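Local coordinates for type I modular polyketide synthase (Streptomyces albus subsp. albus, PDB 6IYT), which probably transfers an ethylmalonyl extender unit from its coenzyme A thioester to the acyl carrier protein during salinomycin biosynthesis, through its acyltransferase domain, at residues A[75-80]-A[459-464]; A[89-94]-A[437-442]; A[116-121]-A[387-392]; A[210-215]-A[372-377]. All coordinates share one frame; numbering follows the deposited sequence.

Contact 1. Residues A[75-80]-A[459-464]; sequences TDLGYS and VDLPTY
S80, on helix 74-84, and V459, in an extended and irregular segment near the chain's C-terminus, come together with their CA atoms 6.2 Å apart. V459 N donates to S80 OG (2.8 Å, 155° at the hydrogen), and the same hydroxyl donates to D76 O, one turn back in the helix, at 2.7 Å from S80 OG. With OG beside the backbone N (chi1 -61°), the serine can fold back in this way. D76 O is therefore gripped twice, by S80 N and S80 OG from opposite faces of its carbonyl plane. The V459 isopropyl group lies across the helix surface: CG1 rests 3.5 Å from D76 CB, and CG2 meets L77 CD2. The two methyls of L461 part: CD1 sits 3.6 Å from S80 CB, while CD2 presses methyl to methyl on L77 CD2 at 3.4 Å, a tight fit. Around this patch, D76 OD1 accepts from K457 N, and L77 also leans on V66 of helix 52-67. L461 to Y464, L-P-T-Y, resemble the post-acyltransferase linker of modular synthases, and 459-464 probably belongs to that linker, packed back on the ketosynthase-to-acyltransferase linker domain. The S80 hydroxyl thus acts as both acceptor and donor, giving the loop a directional hold on the helix where the side chains of L77, V459 and L461 supply apolar contact.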
loop_
_atom_site.group_PDB
_atom_site.type_symbol
_atom_site.label_atom_id
_atom_site.label_comp_id
_atom_site.label_asym_id
_atom_site.label_seq_id
_atom_site.Cartn_x
_atom_site.Cartn_y
_atom_site.Cartn_z
ATOM N N THR A 75 16.539 -20.615 -12.740
ATOM C CA THR A 75 15.255 -20.740 -12.152
ATOM C C THR A 75 15.101 -22.065 -11.381
ATOM O O THR A 75 14.488 -22.093 -10.297
ATOM C CB THR A 75 14.116 -20.469 -13.173
ATOM O OG1 THR A 75 13.561 -21.695 -13.622
ATOM C CG2 THR A 75 14.657 -19.652 -14.374
ATOM N N ASP A 76 15.784 -23.125 -11.832
ATOM C CA ASP A 76 15.800 -24.381 -11.057
ATOM C C ASP A 76 16.441 -24.154 -9.663
ATOM O O ASP A 76 16.002 -24.738 -8.661
ATOM C CB ASP A 76 16.591 -25.481 -11.792
ATOM C CG ASP A 76 15.918 -25.949 -13.102
ATOM O OD1 ASP A 76 14.681 -25.770 -13.255
ATOM O OD2 ASP A 76 16.604 -26.673 -13.869
ATOM N N LEU A 77 17.555 -23.450 -9.631
ATOM C CA LEU A 77 18.240 -23.166 -8.329
ATOM C C LEU A 77 17.362 -22.330 -7.408
ATOM O O LEU A 77 17.223 -22.629 -6.229
ATOM C CB LEU A 77 19.573 -22.483 -8.555
ATOM C CG LEU A 77 20.645 -23.380 -9.160
ATOM C CD1 LEU A 77 21.777 -22.553 -9.764
ATOM C CD2 LEU A 77 21.170 -24.303 -8.087
ATOM N N GLY A 78 16.700 -21.337 -7.966
ATOM C CA GLY A 78 15.801 -20.498 -7.160
ATOM C C GLY A 78 14.656 -21.327 -6.590
ATOM O O GLY A 78 14.329 -21.235 -5.409
ATOM N N TYR A 79 14.037 -22.139 -7.441
ATOM C CA TYR A 79 12.988 -23.022 -7.004
ATOM C C TYR A 79 13.473 -23.954 -5.897
ATOM O O TYR A 79 12.813 -24.117 -4.878
ATOM C CB TYR A 79 12.441 -23.846 -8.169
ATOM C CG TYR A 79 11.432 -24.861 -7.710
ATOM C CD1 TYR A 79 10.144 -24.468 -7.297
ATOM C CD2 TYR A 79 11.783 -26.186 -7.569
ATOM C CE1 TYR A 79 9.250 -25.390 -6.768
ATOM C CE2 TYR A 79 10.883 -27.117 -7.085
ATOM C CZ TYR A 79 9.640 -26.717 -6.654
ATOM O OH TYR A 79 8.783 -27.649 -6.130
ATOM N N SER A 80 14.670 -24.471 -6.049
ATOM C CA SER A 80 15.188 -25.446 -5.095
ATOM C C SER A 80 15.510 -24.798 -3.726
ATOM O O SER A 80 15.228 -25.360 -2.670
ATOM C CB SER A 80 16.424 -26.129 -5.669
ATOM O OG SER A 80 16.102 -26.816 -6.878
ATOM N N VAL A 459 16.902 -29.231 -8.109
ATOM C CA VAL A 459 18.248 -29.578 -8.535
ATOM C C VAL A 459 19.151 -29.656 -7.315
ATOM O O VAL A 459 18.849 -29.078 -6.272
ATOM C CB VAL A 459 18.813 -28.564 -9.545
ATOM C CG1 VAL A 459 17.984 -28.571 -10.821
ATOM C CG2 VAL A 459 18.861 -27.173 -8.936
ATOM N N ASP A 460 20.259 -30.371 -7.450
ATOM C CA ASP A 460 21.183 -30.540 -6.341
ATOM C C ASP A 460 21.753 -29.206 -5.875
ATOM O O ASP A 460 22.093 -28.338 -6.678
ATOM C CB ASP A 460 22.315 -31.490 -6.745
ATOM C CG ASP A 460 23.265 -31.785 -5.603
ATOM O OD1 ASP A 460 23.771 -30.826 -4.984
ATOM O OD2 ASP A 460 23.505 -32.978 -5.323
ATOM N N LEU A 461 21.842 -29.056 -4.559
ATOM C CA LEU A 461 22.368 -27.853 -3.936
ATOM C C LEU A 461 23.383 -28.277 -2.893
ATOM O O LEU A 461 23.295 -29.379 -2.354
ATOM C CB LEU A 461 21.250 -27.071 -3.247
ATOM C CG LEU A 461 20.159 -26.427 -4.102
ATOM C CD1 LEU A 461 18.999 -25.986 -3.224
ATOM C CD2 LEU A 461 20.723 -25.249 -4.883
ATOM N N PRO A 462 24.356 -27.408 -2.596
ATOM C CA PRO A 462 25.281 -27.864 -1.562
ATOM C C PRO A 462 24.566 -28.251 -0.291
ATOM O O PRO A 462 23.527 -27.690 0.039
ATOM C CB PRO A 462 26.212 -26.658 -1.332
ATOM C CG PRO A 462 25.641 -25.530 -2.109
ATOM C CD PRO A 462 24.361 -25.952 -2.750
ATOM N N THR A 463 25.107 -29.215 0.432
ATOM C CA THR A 463 24.517 -29.548 1.713
ATOM C C THR A 463 24.705 -28.336 2.608
ATOM O O THR A 463 25.633 -27.531 2.399
ATOM C CB THR A 463 25.178 -30.773 2.362
ATOM O OG1 THR A 463 26.582 -30.579 2.402
ATOM C CG2 THR A 463 24.859 -32.041 1.576
ATOM N N TYR A 464 23.802 -28.148 3.548
ATOM C CA TYR A 464 23.889 -26.963 4.403
ATOM C C TYR A 464 25.244 -26.898 5.150
ATOM O O TYR A 464 25.902 -25.838 5.187
ATOM C CB TYR A 464 22.727 -26.912 5.368
ATOM C CG TYR A 464 22.703 -25.671 6.239
ATOM C CD1 TYR A 464 22.085 -24.482 5.802
ATOM C CD2 TYR A 464 23.262 -25.689 7.505
ATOM C CE1 TYR A 464 22.057 -23.356 6.604
ATOM C CE2 TYR A 464 23.306 -24.536 8.289
ATOM C CZ TYR A 464 22.667 -23.390 7.848
ATOM O OH TYR A 464 22.673 -22.288 8.633
#

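Contact 2. Residues A[89-94]-A[437-442]; sequences EHRAVV and EAWTRG
R91 lies over one face of the W439 indole. Its CD sits above the middle of the six-membered ring, 3.7 Å from the centroid, a CH-pi contact. Its CZ is 4.3 Å from the centroid of the five-membered ring, a cation-pi interaction, and the guanidinium is stacked at 27° to the ring plane. The same arginine turns back to the tryptophan's backbone: NH1 donates to W439 O at 2.8 Å, with the oxygen somewhat out of the guanidinium plane. Extended from CG to NE (chi3 -177°), the chain crosses the indole from six- to five-membered ring. V93 CG2 packs 3.8 Å from W439 CE3, and A92 O approaches the ring edge. T440 CG2 fits beside R91 CB at 4.0 Å. These contacts dock the end of helix 428-439 on strand 90-96, the central strand of a three-stranded antiparallel sheet, which probably belongs to the linker domain before the acyltransferase core. The helix finishes in a Schellman motif, with G442 at positive phi. G442 N also donates to W439 O, 2.9 Å away, from the opposite face of that carbonyl to R91 NH1. Farther out, R91 NE donates to F88 O, which with the NH1 bond probably limits rotation of the guanidinium, and T440 OG1 is bonded to A436 O. W447 meets the indole edge-to-face, and I46 of neighbouring strand 43-49 touches it.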
loop_
_atom_site.group_PDB
_atom_site.type_symbol
_atom_site.label_atom_id
_atom_site.label_comp_id
_atom_site.label_asym_id
_atom_site.label_seq_id
_atom_site.Cartn_x
_atom_site.Cartn_y
_atom_site.Cartn_z
ATOM N N GLU A 89 17.135 -17.809 10.773
ATOM C CA GLU A 89 16.913 -16.437 11.258
ATOM C C GLU A 89 17.550 -15.330 10.388
ATOM O O GLU A 89 16.950 -14.253 10.207
ATOM C CB GLU A 89 17.403 -16.328 12.727
ATOM C CG GLU A 89 17.270 -14.947 13.372
ATOM C CD GLU A 89 17.714 -14.913 14.862
ATOM O OE1 GLU A 89 18.531 -15.753 15.278
ATOM O OE2 GLU A 89 17.299 -13.993 15.590
ATOM N N HIS A 90 18.782 -15.539 9.931
ATOM C CA HIS A 90 19.502 -14.532 9.154
ATOM C C HIS A 90 19.282 -14.828 7.672
ATOM O O HIS A 90 19.556 -15.960 7.201
ATOM C CB HIS A 90 21.002 -14.580 9.464
ATOM C CG HIS A 90 21.348 -14.136 10.855
ATOM N ND1 HIS A 90 21.987 -12.944 11.109
ATOM C CD2 HIS A 90 21.012 -14.649 12.062
ATOM C CE1 HIS A 90 22.101 -12.781 12.419
ATOM N NE2 HIS A 90 21.507 -13.794 13.018
ATOM N N ARG A 91 18.825 -13.824 6.932
ATOM C CA ARG A 91 18.229 -14.080 5.626
ATOM C C ARG A 91 18.719 -13.104 4.594
ATOM O O ARG A 91 18.983 -11.961 4.894
ATOM C CB ARG A 91 16.699 -14.005 5.745
ATOM C CG ARG A 91 16.103 -15.091 6.624
ATOM C CD ARG A 91 14.604 -14.921 6.764
ATOM N NE ARG A 91 14.073 -15.920 7.645
ATOM C CZ ARG A 91 12.787 -16.192 7.836
ATOM N NH1 ARG A 91 11.838 -15.441 7.294
ATOM N NH2 ARG A 91 12.445 -17.130 8.753
ATOM N N ALA A 92 18.857 -13.579 3.363
ATOM C CA ALA A 92 19.142 -12.716 2.242
ATOM C C ALA A 92 18.410 -13.180 1.013
ATOM O O ALA A 92 18.138 -14.385 0.851
ATOM C CB ALA A 92 20.632 -12.659 1.970
ATOM N N VAL A 93 18.202 -12.248 0.085
ATOM C CA VAL A 93 17.656 -12.568 -1.206
ATOM C C VAL A 93 18.482 -11.892 -2.292
ATOM O O VAL A 93 18.764 -10.695 -2.229
ATOM C CB VAL A 93 16.214 -12.129 -1.313
ATOM C CG1 VAL A 93 15.652 -12.449 -2.679
ATOM C CG2 VAL A 93 15.384 -12.741 -0.174
ATOM N N VAL A 94 18.863 -12.680 -3.282
ATOM C CA VAL A 94 19.486 -12.187 -4.485
ATOM C C VAL A 94 18.490 -12.234 -5.645
ATOM O O VAL A 94 17.798 -13.236 -5.815
ATOM C CB VAL A 94 20.712 -13.084 -4.846
ATOM C CG1 VAL A 94 21.476 -12.497 -5.991
ATOM C CG2 VAL A 94 21.620 -13.225 -3.640
ATOM N N GLU A 437 12.004 -7.895 1.402
ATOM C CA GLU A 437 12.031 -7.003 2.540
ATOM C C GLU A 437 11.144 -7.501 3.696
ATOM O O GLU A 437 11.529 -7.401 4.864
ATOM C CB GLU A 437 11.642 -5.589 2.106
ATOM C CG GLU A 437 12.760 -4.894 1.329
ATOM C CD GLU A 437 12.322 -3.590 0.663
ATOM O OE1 GLU A 437 11.095 -3.306 0.601
ATOM O OE2 GLU A 437 13.214 -2.850 0.227
ATOM N N ALA A 438 9.991 -8.063 3.368
ATOM C CA ALA A 438 9.111 -8.672 4.386
ATOM C C ALA A 438 9.711 -9.979 4.939
ATOM O O ALA A 438 9.795 -10.177 6.149
ATOM C CB ALA A 438 7.747 -8.932 3.802
ATOM N N TRP A 439 10.096 -10.870 4.038
ATOM C CA TRP A 439 10.535 -12.219 4.428
ATOM C C TRP A 439 11.836 -12.160 5.233
ATOM O O TRP A 439 11.994 -12.893 6.219
ATOM C CB TRP A 439 10.732 -13.092 3.192
ATOM C CG TRP A 439 11.282 -14.507 3.483
ATOM C CD1 TRP A 439 10.599 -15.574 4.052
ATOM C CD2 TRP A 439 12.626 -14.938 3.323
ATOM N NE1 TRP A 439 11.422 -16.678 4.117
ATOM C CE2 TRP A 439 12.686 -16.298 3.718
ATOM C CE3 TRP A 439 13.779 -14.336 2.831
ATOM C CZ2 TRP A 439 13.860 -17.032 3.645
ATOM C CZ3 TRP A 439 14.945 -15.081 2.761
ATOM C CH2 TRP A 439 14.963 -16.421 3.137
ATOM N N THR A 440 12.750 -11.273 4.849
ATOM C CA THR A 440 14.020 -11.206 5.560
ATOM C C THR A 440 13.814 -10.689 6.961
ATOM O O THR A 440 14.667 -10.912 7.828
ATOM C CB THR A 440 15.085 -10.345 4.862
ATOM O OG1 THR A 440 14.583 -9.020 4.688
ATOM C CG2 THR A 440 15.502 -10.959 3.519
ATOM N N ARG A 441 12.672 -10.039 7.205
ATOM C CA ARG A 441 12.312 -9.582 8.565
ATOM C C ARG A 441 11.379 -10.547 9.287
ATOM O O ARG A 441 10.923 -10.255 10.398
ATOM C CB ARG A 441 11.658 -8.197 8.526
ATOM C CG ARG A 441 12.564 -7.084 8.036
ATOM C CD ARG A 441 13.299 -6.377 9.161
ATOM N NE ARG A 441 12.452 -6.083 10.322
ATOM C CZ ARG A 441 11.755 -4.961 10.491
ATOM N NH1 ARG A 441 11.681 -4.053 9.529
ATOM N NH2 ARG A 441 11.013 -4.829 11.566
ATOM N N GLY A 442 11.051 -11.675 8.653
ATOM C CA GLY A 442 10.413 -12.790 9.376
ATOM C C GLY A 442 8.996 -13.113 8.931
ATOM O O GLY A 442 8.337 -13.975 9.511
#

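Contact 3. Residues A[116-121]-A[387-392]; sequences SVSGKT and GFDVFV
K120 O takes two N-H groups of the facing strand, V390 N at 3.2 Å and, weakly, D389 N at 3.1 Å. This shared acceptor marks a beta bulge where parallel strands 120-125 and 388-393 start to pair in the central four-stranded parallel sheet of the acyltransferase: K120 pairs with F388, but T121 already with V390. K120 N bonds to the same neighbouring segment, donating to G387 O (2.9 Å), in the carbonyl plane and nearly straight. The bulge residue D389 sends its carboxylate to the incoming loop. OD2 accepts S118 N at 2.8 Å through its syn lone pair, with an N-H...O angle of 174°, and OD1 is met by G119 N at 2.8 Å from 29° out of the carboxylate plane. Chi1 of 66° holds CG between the backbone N and carbonyl carbon, which lets one side chain hold two consecutive peptide N-H groups. V117 CG2 and V390 CG2 touch nearby. Beyond T121, strand 208-211 continues the sheet, and D207 OD2 accepts T121 N. Over one face of the F388 ring lies K120 CB, 3.8 Å from the centroid, while T121 O reaches the ring's edge, 3.4 Å from F388 CE2.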
loop_
_atom_site.group_PDB
_atom_site.type_symbol
_atom_site.label_atom_id
_atom_site.label_comp_id
_atom_site.label_asym_id
_atom_site.label_seq_id
_atom_site.Cartn_x
_atom_site.Cartn_y
_atom_site.Cartn_z
ATOM N N SER A 116 12.464 -11.068 12.783
ATOM C CA SER A 116 12.134 -10.350 14.022
ATOM C C SER A 116 10.638 -10.273 14.328
ATOM O O SER A 116 10.280 -10.105 15.479
ATOM C CB SER A 116 12.711 -8.946 14.006
ATOM O OG SER A 116 12.104 -8.159 12.993
ATOM N N VAL A 117 9.772 -10.229 13.299
ATOM C CA VAL A 117 8.305 -10.124 13.558
ATOM C C VAL A 117 7.697 -11.420 14.069
ATOM O O VAL A 117 8.172 -12.505 13.764
ATOM C CB VAL A 117 7.518 -9.679 12.319
ATOM C CG1 VAL A 117 8.042 -8.358 11.825
ATOM C CG2 VAL A 117 7.568 -10.741 11.235
ATOM N N SER A 118 6.651 -11.311 14.880
ATOM C CA SER A 118 6.016 -12.517 15.441
ATOM C C SER A 118 4.512 -12.354 15.674
ATOM O O SER A 118 3.849 -13.272 16.203
ATOM C CB SER A 118 6.714 -12.923 16.760
ATOM O OG SER A 118 6.675 -11.868 17.712
ATOM N N GLY A 119 3.950 -11.261 15.165
ATOM C CA GLY A 119 2.567 -10.893 15.502
ATOM C C GLY A 119 1.642 -10.966 14.304
ATOM O O GLY A 119 1.939 -11.644 13.308
ATOM N N LYS A 120 0.526 -10.260 14.404
ATOM C CA LYS A 120 -0.494 -10.272 13.383
ATOM C C LYS A 120 -0.185 -9.273 12.260
ATOM O O LYS A 120 0.608 -8.336 12.442
ATOM C CB LYS A 120 -1.827 -9.976 14.007
ATOM C CG LYS A 120 -2.279 -11.092 14.948
ATOM C CD LYS A 120 -3.288 -10.588 15.969
ATOM C CE LYS A 120 -4.667 -10.517 15.378
ATOM N NZ LYS A 120 -5.709 -10.641 16.437
ATOM N N THR A 121 -0.889 -9.444 11.149
ATOM C CA THR A 121 -0.659 -8.683 9.911
ATOM C C THR A 121 -1.883 -7.855 9.616
ATOM O O THR A 121 -3.018 -8.367 9.674
ATOM C CB THR A 121 -0.436 -9.629 8.712
ATOM O OG1 THR A 121 0.783 -10.369 8.886
ATOM C CG2 THR A 121 -0.379 -8.855 7.425
ATOM N N GLY A 387 -1.404 -6.461 19.118
ATOM C CA GLY A 387 -0.446 -7.503 18.794
ATOM C C GLY A 387 -0.133 -7.590 17.305
ATOM O O GLY A 387 0.268 -8.665 16.822
ATOM N N PHE A 388 -0.411 -6.499 16.567
ATOM C CA PHE A 388 -0.002 -6.386 15.132
ATOM C C PHE A 388 1.423 -5.863 15.033
ATOM O O PHE A 388 1.759 -4.842 15.619
ATOM C CB PHE A 388 -0.967 -5.463 14.353
ATOM C CG PHE A 388 -2.336 -6.037 14.160
ATOM C CD1 PHE A 388 -3.263 -6.029 15.181
ATOM C CD2 PHE A 388 -2.672 -6.668 12.956
ATOM C CE1 PHE A 388 -4.528 -6.567 14.996
ATOM C CE2 PHE A 388 -3.913 -7.199 12.766
ATOM C CZ PHE A 388 -4.837 -7.195 13.808
ATOM N N ASP A 389 2.291 -6.590 14.332
ATOM C CA ASP A 389 3.604 -6.029 14.007
ATOM C C ASP A 389 4.009 -6.169 12.547
ATOM O O ASP A 389 5.140 -5.893 12.204
ATOM C CB ASP A 389 4.714 -6.600 14.940
ATOM C CG ASP A 389 4.958 -8.092 14.734
ATOM O OD1 ASP A 389 4.233 -8.722 13.913
ATOM O OD2 ASP A 389 5.809 -8.671 15.472
ATOM N N VAL A 390 3.061 -6.478 11.669
ATOM C CA VAL A 390 3.339 -6.498 10.255
ATOM C C VAL A 390 2.273 -5.638 9.608
ATOM O O VAL A 390 1.093 -5.986 9.640
ATOM C CB VAL A 390 3.275 -7.942 9.636
ATOM C CG1 VAL A 390 3.481 -7.898 8.122
ATOM C CG2 VAL A 390 4.332 -8.862 10.277
ATOM N N PHE A 391 2.716 -4.562 8.972
ATOM C CA PHE A 391 1.824 -3.608 8.343
ATOM C C PHE A 391 2.181 -3.591 6.894
ATOM O O PHE A 391 3.304 -3.201 6.550
ATOM C CB PHE A 391 2.041 -2.196 8.908
ATOM C CG PHE A 391 1.569 -2.023 10.346
ATOM C CD1 PHE A 391 2.265 -2.595 11.391
ATOM C CD2 PHE A 391 0.505 -1.203 10.645
ATOM C CE1 PHE A 391 1.887 -2.361 12.709
ATOM C CE2 PHE A 391 0.038 -1.098 11.949
ATOM C CZ PHE A 391 0.737 -1.681 12.983
ATOM N N VAL A 392 1.268 -4.009 6.037
ATOM C CA VAL A 392 1.565 -4.072 4.609
ATOM C C VAL A 392 0.755 -3.004 3.907
ATOM O O VAL A 392 -0.471 -3.022 3.960
ATOM C CB VAL A 392 1.205 -5.456 4.030
ATOM C CG1 VAL A 392 1.323 -5.466 2.499
ATOM C CG2 VAL A 392 2.037 -6.534 4.672
#

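Contact 4. Residues A[210-215]-A[372-377]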
loop_
_atom_site.group_PDB
_atom_site.type_symbol
_atom_site.label_atom_id
_atom_site.label_comp_id
_atom_site.label_asym_id
_atom_site.label_seq_id
_atom_site.Cartn_x
_atom_site.Cartn_y
_atom_site.Cartn_z
ATOM N N VAL A 210 -6.960 -1.596 7.611
ATOM C CA VAL A 210 -7.101 -0.181 8.006
ATOM C C VAL A 210 -6.935 0.674 6.782
ATOM O O VAL A 210 -6.040 0.441 5.954
ATOM C CB VAL A 210 -6.064 0.253 9.040
ATOM C CG1 VAL A 210 -6.366 1.650 9.539
ATOM C CG2 VAL A 210 -6.027 -0.705 10.193
ATOM N N GLY A 211 -7.821 1.631 6.628
ATOM C CA GLY A 211 -7.769 2.546 5.502
ATOM C C GLY A 211 -7.629 3.997 5.955
ATOM O O GLY A 211 -8.002 4.365 7.094
ATOM N N HIS A 212 -7.229 4.842 5.030
ATOM C CA HIS A 212 -7.048 6.272 5.296
ATOM C C HIS A 212 -7.918 7.050 4.296
ATOM O O HIS A 212 -7.774 6.868 3.084
ATOM C CB HIS A 212 -5.577 6.625 5.114
ATOM C CG HIS A 212 -5.226 7.990 5.558
ATOM N ND1 HIS A 212 -4.341 8.234 6.596
ATOM C CD2 HIS A 212 -5.679 9.195 5.159
ATOM C CE1 HIS A 212 -4.173 9.544 6.720
ATOM N NE2 HIS A 212 -4.951 10.144 5.840
ATOM N N SER A 213 -8.924 7.780 4.801
ATOM C CA SER A 213 -9.812 8.544 3.915
ATOM C C SER A 213 -10.478 7.583 2.897
ATOM O O SER A 213 -10.968 6.566 3.285
ATOM C CB SER A 213 -9.002 9.632 3.214
ATOM O OG SER A 213 -9.854 10.578 2.589
ATOM N N GLN A 214 -10.353 7.878 1.589
ATOM C CA GLN A 214 -10.917 7.035 0.523
ATOM C C GLN A 214 -10.362 5.610 0.566
ATOM O O GLN A 214 -11.023 4.653 0.096
ATOM C CB GLN A 214 -10.624 7.664 -0.867
ATOM C CG GLN A 214 -9.153 7.679 -1.194
ATOM C CD GLN A 214 -8.793 8.494 -2.406
ATOM O OE1 GLN A 214 -8.555 7.939 -3.500
ATOM N NE2 GLN A 214 -8.615 9.791 -2.209
ATOM N N GLY A 215 -9.193 5.440 1.181
ATOM C CA GLY A 215 -8.603 4.117 1.342
ATOM C C GLY A 215 -9.504 3.142 2.085
ATOM O O GLY A 215 -9.325 1.918 2.006
ATOM N N ARG A 372 -14.689 13.867 8.792
ATOM C CA ARG A 372 -13.844 13.892 9.985
ATOM C C ARG A 372 -12.380 13.816 9.613
ATOM O O ARG A 372 -12.009 13.080 8.703
ATOM C CB ARG A 372 -14.192 12.755 10.900
ATOM C CG ARG A 372 -15.661 12.726 11.294
ATOM C CD ARG A 372 -15.918 13.483 12.601
ATOM N NE ARG A 372 -16.158 14.907 12.399
ATOM C CZ ARG A 372 -17.356 15.441 12.131
ATOM N NH1 ARG A 372 -17.495 16.761 12.037
ATOM N NH2 ARG A 372 -18.402 14.664 11.937
ATOM N N PRO A 373 -11.530 14.471 10.400
ATOM C CA PRO A 373 -10.076 14.199 10.339
ATOM C C PRO A 373 -9.758 12.730 10.482
ATOM O O PRO A 373 -10.443 11.998 11.215
ATOM C CB PRO A 373 -9.508 14.998 11.537
ATOM C CG PRO A 373 -10.688 15.265 12.417
ATOM C CD PRO A 373 -11.868 15.398 11.494
ATOM N N VAL A 374 -8.747 12.292 9.770
ATOM C CA VAL A 374 -8.326 10.896 9.788
ATOM C C VAL A 374 -7.460 10.650 11.026
ATOM O O VAL A 374 -6.313 11.112 11.104
ATOM C CB VAL A 374 -7.541 10.549 8.504
ATOM C CG1 VAL A 374 -7.318 9.037 8.399
ATOM C CG2 VAL A 374 -8.278 11.047 7.270
ATOM N N SER A 375 -7.926 9.766 11.887
ATOM C CA SER A 375 -7.199 9.430 13.088
ATOM C C SER A 375 -6.321 8.219 12.862
ATOM O O SER A 375 -6.585 7.163 13.390
ATOM C CB SER A 375 -8.168 9.158 14.232
ATOM O OG SER A 375 -8.907 10.302 14.514
ATOM N N PHE A 376 -5.282 8.354 12.058
ATOM C CA PHE A 376 -4.527 7.158 11.666
ATOM C C PHE A 376 -3.489 6.770 12.767
ATOM O O PHE A 376 -3.446 5.615 13.196
ATOM C CB PHE A 376 -3.851 7.383 10.298
ATOM C CG PHE A 376 -3.031 6.218 9.819
ATOM C CD1 PHE A 376 -3.649 5.080 9.310
ATOM C CD2 PHE A 376 -1.666 6.237 9.914
ATOM C CE1 PHE A 376 -2.886 4.014 8.841
ATOM C CE2 PHE A 376 -0.894 5.177 9.456
ATOM C CZ PHE A 376 -1.515 4.064 8.919
ATOM N N GLU A 377 -2.756 7.767 13.283
ATOM C CA GLU A 377 -1.769 7.543 14.345
ATOM C C GLU A 377 -2.323 6.806 15.594
ATOM O O GLU A 377 -1.764 5.806 15.995
ATOM C CB GLU A 377 -1.094 8.863 14.751
ATOM C CG GLU A 377 -0.180 8.731 15.955
ATOM C CD GLU A 377 0.315 10.089 16.451
ATOM O OE1 GLU A 377 -0.189 11.114 15.965
ATOM O OE2 GLU A 377 1.213 10.125 17.310
#
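V374 CG1 stands directly over the centre of the H212 imidazole, 3.4 Å from the ring centroid and 2° off its normal, a strikingly centred CH-pi contact. V374 CG2 lies on the same side, displaced past the ring's rim, and also comes 4.4 Å from S213 CB. H212 presents its ring to V374 because CG is anti to the backbone N (chi1 -171°). F376 CB packs against the imidazole; the F376 ring lies obliquely to it, centroids 5.8 Å apart with planes at 50°, and its CE1 meets V210 CG1 at 4.3 Å. No hydrogen bond crosses between the two segments. Instead, 210-215 folds on itself in a type II' turn closed by G215 N to H212 O (2.8 Å). Its G-H-S-Q-G sequence, together with the positive phi of S213, fits the nucleophile elbow of acyltransferases, in which S213 would be the acyl-accepting serine. S213 OG is hydrogen-bonded to H320 NE2, and H320 ND1 to R372 O, consistent with a serine-histidine pair whose histidine is positioned by the second segment. V374 and F376 thus pack against H212, the first residue of the probable active-site turn. The elbow joins strand 208-211, at an edge of the parallel sheet, to helix 215-223; facing it, the short strand 374-375 borders strand 276-283 in the mixed sheet, just before helix 376-385, whose V379 and L383 pack against V210.

How the contacts relate
The four contacts run from the chain's C-terminal tail to the probable active site, and in sequence each later one falls within the span bridged by the one before. Contacts 1 and 4 lie on opposite sides of the chain's centre, their centres about 45 Å apart. Contacts 2 and 3 touch directly: R441 O probably accepts hydrogen bonds from S116 N (3.0 Å) and V117 N (3.1 Å), joining the helix end to the approach of strand 120-125. Contacts 3 and 4 do not touch (nearest atoms about 6 Å), yet strands 120-125 and 208-211 are neighbours in one sheet, which leads from contact 3 to the S213 elbow.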